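Side-chain contact in post-proline cleaving enzyme (Rickettsia typhi, PDB 4HVT), which probably works as a serine-type oligopeptidase that cleaves peptides after proline: residues M53-Q58 and F702-K707. Numbering follows the deposited sequence.
Sequences MQEYKQ and FANALK
The side chain of Met-53 lies flat across one face of the Asn-704 amide. Its SD stands almost directly above Asn-704 CG, at 3.3 Å, and CB, CG and CE keep to that same face. The two side chains run roughly at right angles. Met-53 is extended beyond CG, which keeps the thioether straight enough to span the flat group. The face contact does not depend on which way round the amide is placed. Glu-55 sends OE1 to the amide's edge, close to the amide plane. Glu-55 OE1 is 3.0 Å from the atom modelled as Asn-704 OD1. That amide was probably built the wrong way round, so a nitrogen may sit there instead, and a hydrogen bond is then possible. The carboxylate has its own face toward the start of the Asn-704 side chain, with CD 3.8 Å from Asn-704 CA and OE1 3.4 Å from Asn-704 CB. The planes of carboxylate and amide stand 75° apart. A bend in the Glu-55 chain (chi2 83°) lays the carboxylate over this part of the helix.

The segment 53-58 holds a type I turn, closed by Tyr-56 N to Met-53 O at 3.1 Å, and leads into helix 56-67. The segment 702-707 takes in the last turn of helix 688-706 and the residue that follows. As in other prolyl oligopeptidases, the hydrolase domain is probably built from both ends of the chain, with the beta-propeller between them in sequence; this contact joins the two ends. Phe-702 and Leu-706 pack on strand 585-589 of the hydrolase sheet and on Trp-504. Tyr-56 meets the helix one to two turns earlier, at Ile-696, Asn-697 and Thr-700. One residue before Asn-704, the methyl of Ala-703 meets Glu-55 CG at 4.1 Å.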
loop_
_atom_site.group_PDB
_atom_site.type_symbol
_atom_site.label_atom_id
_atom_site.label_comp_id
_atom_site.label_asym_id
_atom_site.label_seq_id
_atom_site.Cartn_x
_atom_site.Cartn_y
_atom_site.Cartn_z
ATOM N N MET A 53 30.121 6.073 9.937
ATOM C CA MET A 53 30.558 5.497 8.667
ATOM C C MET A 53 30.904 6.631 7.735
ATOM O O MET A 53 30.247 7.656 7.738
ATOM C CB MET A 53 29.434 4.631 8.071
ATOM C CG MET A 53 29.189 3.390 8.924
ATOM S SD MET A 53 27.791 2.400 8.349
ATOM C CE MET A 53 27.771 1.030 9.513
ATOM N N GLN A 54 31.950 6.434 6.946
ATOM C CA GLN A 54 32.422 7.458 6.037
ATOM C C GLN A 54 31.323 7.901 5.088
ATOM O O GLN A 54 31.288 9.063 4.659
ATOM C CB GLN A 54 33.691 6.991 5.247
ATOM N N GLU A 55 30.385 6.992 4.774
ATOM C CA GLU A 55 29.386 7.285 3.742
ATOM C C GLU A 55 28.238 8.152 4.246
ATOM O O GLU A 55 27.482 8.678 3.443
ATOM C CB GLU A 55 28.826 5.989 3.157
ATOM C CG GLU A 55 29.828 5.122 2.398
ATOM C CD GLU A 55 30.680 4.199 3.268
ATOM O OE1 GLU A 55 30.513 4.135 4.479
ATOM O OE2 GLU A 55 31.638 3.601 2.722
ATOM N N TYR A 56 28.095 8.291 5.562
ATOM C CA TYR A 56 26.895 8.926 6.145
ATOM C C TYR A 56 26.676 10.390 5.687
ATOM O O TYR A 56 25.553 10.775 5.266
ATOM C CB TYR A 56 26.965 8.865 7.665
ATOM C CG TYR A 56 25.772 9.427 8.345
ATOM C CD1 TYR A 56 24.670 8.622 8.583
ATOM C CD2 TYR A 56 25.704 10.775 8.723
ATOM C CE1 TYR A 56 23.540 9.118 9.184
ATOM C CE2 TYR A 56 24.545 11.273 9.337
ATOM C CZ TYR A 56 23.481 10.440 9.545
ATOM O OH TYR A 56 22.327 10.869 10.174
ATOM N N LYS A 57 27.737 11.209 5.769
ATOM C CA LYS A 57 27.615 12.620 5.420
ATOM C C LYS A 57 27.083 12.777 4.024
ATOM O O LYS A 57 26.217 13.609 3.783
ATOM C CB LYS A 57 28.976 13.345 5.511
ATOM N N GLN A 58 27.618 11.998 3.075
ATOM C CA GLN A 58 27.245 12.123 1.658
ATOM C C GLN A 58 25.801 11.632 1.387
ATOM O O GLN A 58 24.988 12.314 0.747
ATOM C CB GLN A 58 28.226 11.327 0.799
ATOM C CG GLN A 58 28.079 11.517 -0.704
ATOM C CD GLN A 58 28.054 12.971 -1.175
ATOM O OE1 GLN A 58 28.732 13.855 -0.629
ATOM N NE2 GLN A 58 27.303 13.216 -2.236
ATOM N N PHE A 702 23.579 0.275 3.587
ATOM C CA PHE A 702 23.845 -0.505 2.385
ATOM C C PHE A 702 25.068 -0.018 1.698
ATOM O O PHE A 702 25.832 -0.812 1.158
ATOM C CB PHE A 702 22.633 -0.478 1.441
ATOM C CG PHE A 702 21.595 -1.520 1.781
ATOM C CD1 PHE A 702 21.929 -2.856 1.724
ATOM C CD2 PHE A 702 20.251 -1.152 2.026
ATOM C CE1 PHE A 702 20.998 -3.849 1.993
ATOM C CE2 PHE A 702 19.325 -2.130 2.281
ATOM C CZ PHE A 702 19.705 -3.482 2.277
ATOM N N ALA A 703 25.254 1.298 1.686
ATOM C CA ALA A 703 26.405 1.874 0.986
ATOM C C ALA A 703 27.671 1.393 1.678
ATOM O O ALA A 703 28.668 1.013 1.012
ATOM C CB ALA A 703 26.342 3.367 1.008
ATOM N N ASN A 704 27.642 1.372 2.999
ATOM C CA ASN A 704 28.805 0.947 3.763
ATOM C C ASN A 704 29.046 -0.574 3.685
ATOM O O ASN A 704 30.210 -1.014 3.543
ATOM C CB ASN A 704 28.639 1.403 5.204
ATOM C CG ASN A 704 29.786 1.002 6.088
ATOM O OD1 ASN A 704 30.849 1.721 6.187
ATOM N ND2 ASN A 704 29.630 -0.127 6.742
ATOM N N ALA A 705 27.969 -1.355 3.769
ATOM C CA ALA A 705 28.043 -2.815 3.696
ATOM C C ALA A 705 28.490 -3.352 2.331
ATOM O O ALA A 705 29.261 -4.350 2.264
ATOM C CB ALA A 705 26.709 -3.458 4.122
ATOM N N LEU A 706 28.094 -2.673 1.255
ATOM C CA LEU A 706 28.260 -3.220 -0.084
ATOM C C LEU A 706 29.277 -2.449 -0.854
ATOM O O LEU A 706 29.434 -2.689 -2.052
ATOM C CB LEU A 706 26.901 -3.216 -0.818
ATOM C CG LEU A 706 25.753 -3.924 -0.080
ATOM C CD1 LEU A 706 24.418 -3.787 -0.819
ATOM C CD2 LEU A 706 26.034 -5.398 0.196
ATOM N N LYS A 707 29.876 -1.436 -0.212
ATOM C CA LYS A 707 30.996 -0.679 -0.796
ATOM C C LYS A 707 30.595 0.164 -2.006
ATOM O O LYS A 707 31.304 0.170 -3.003
ATOM C CB LYS A 707 32.166 -1.647 -1.119
#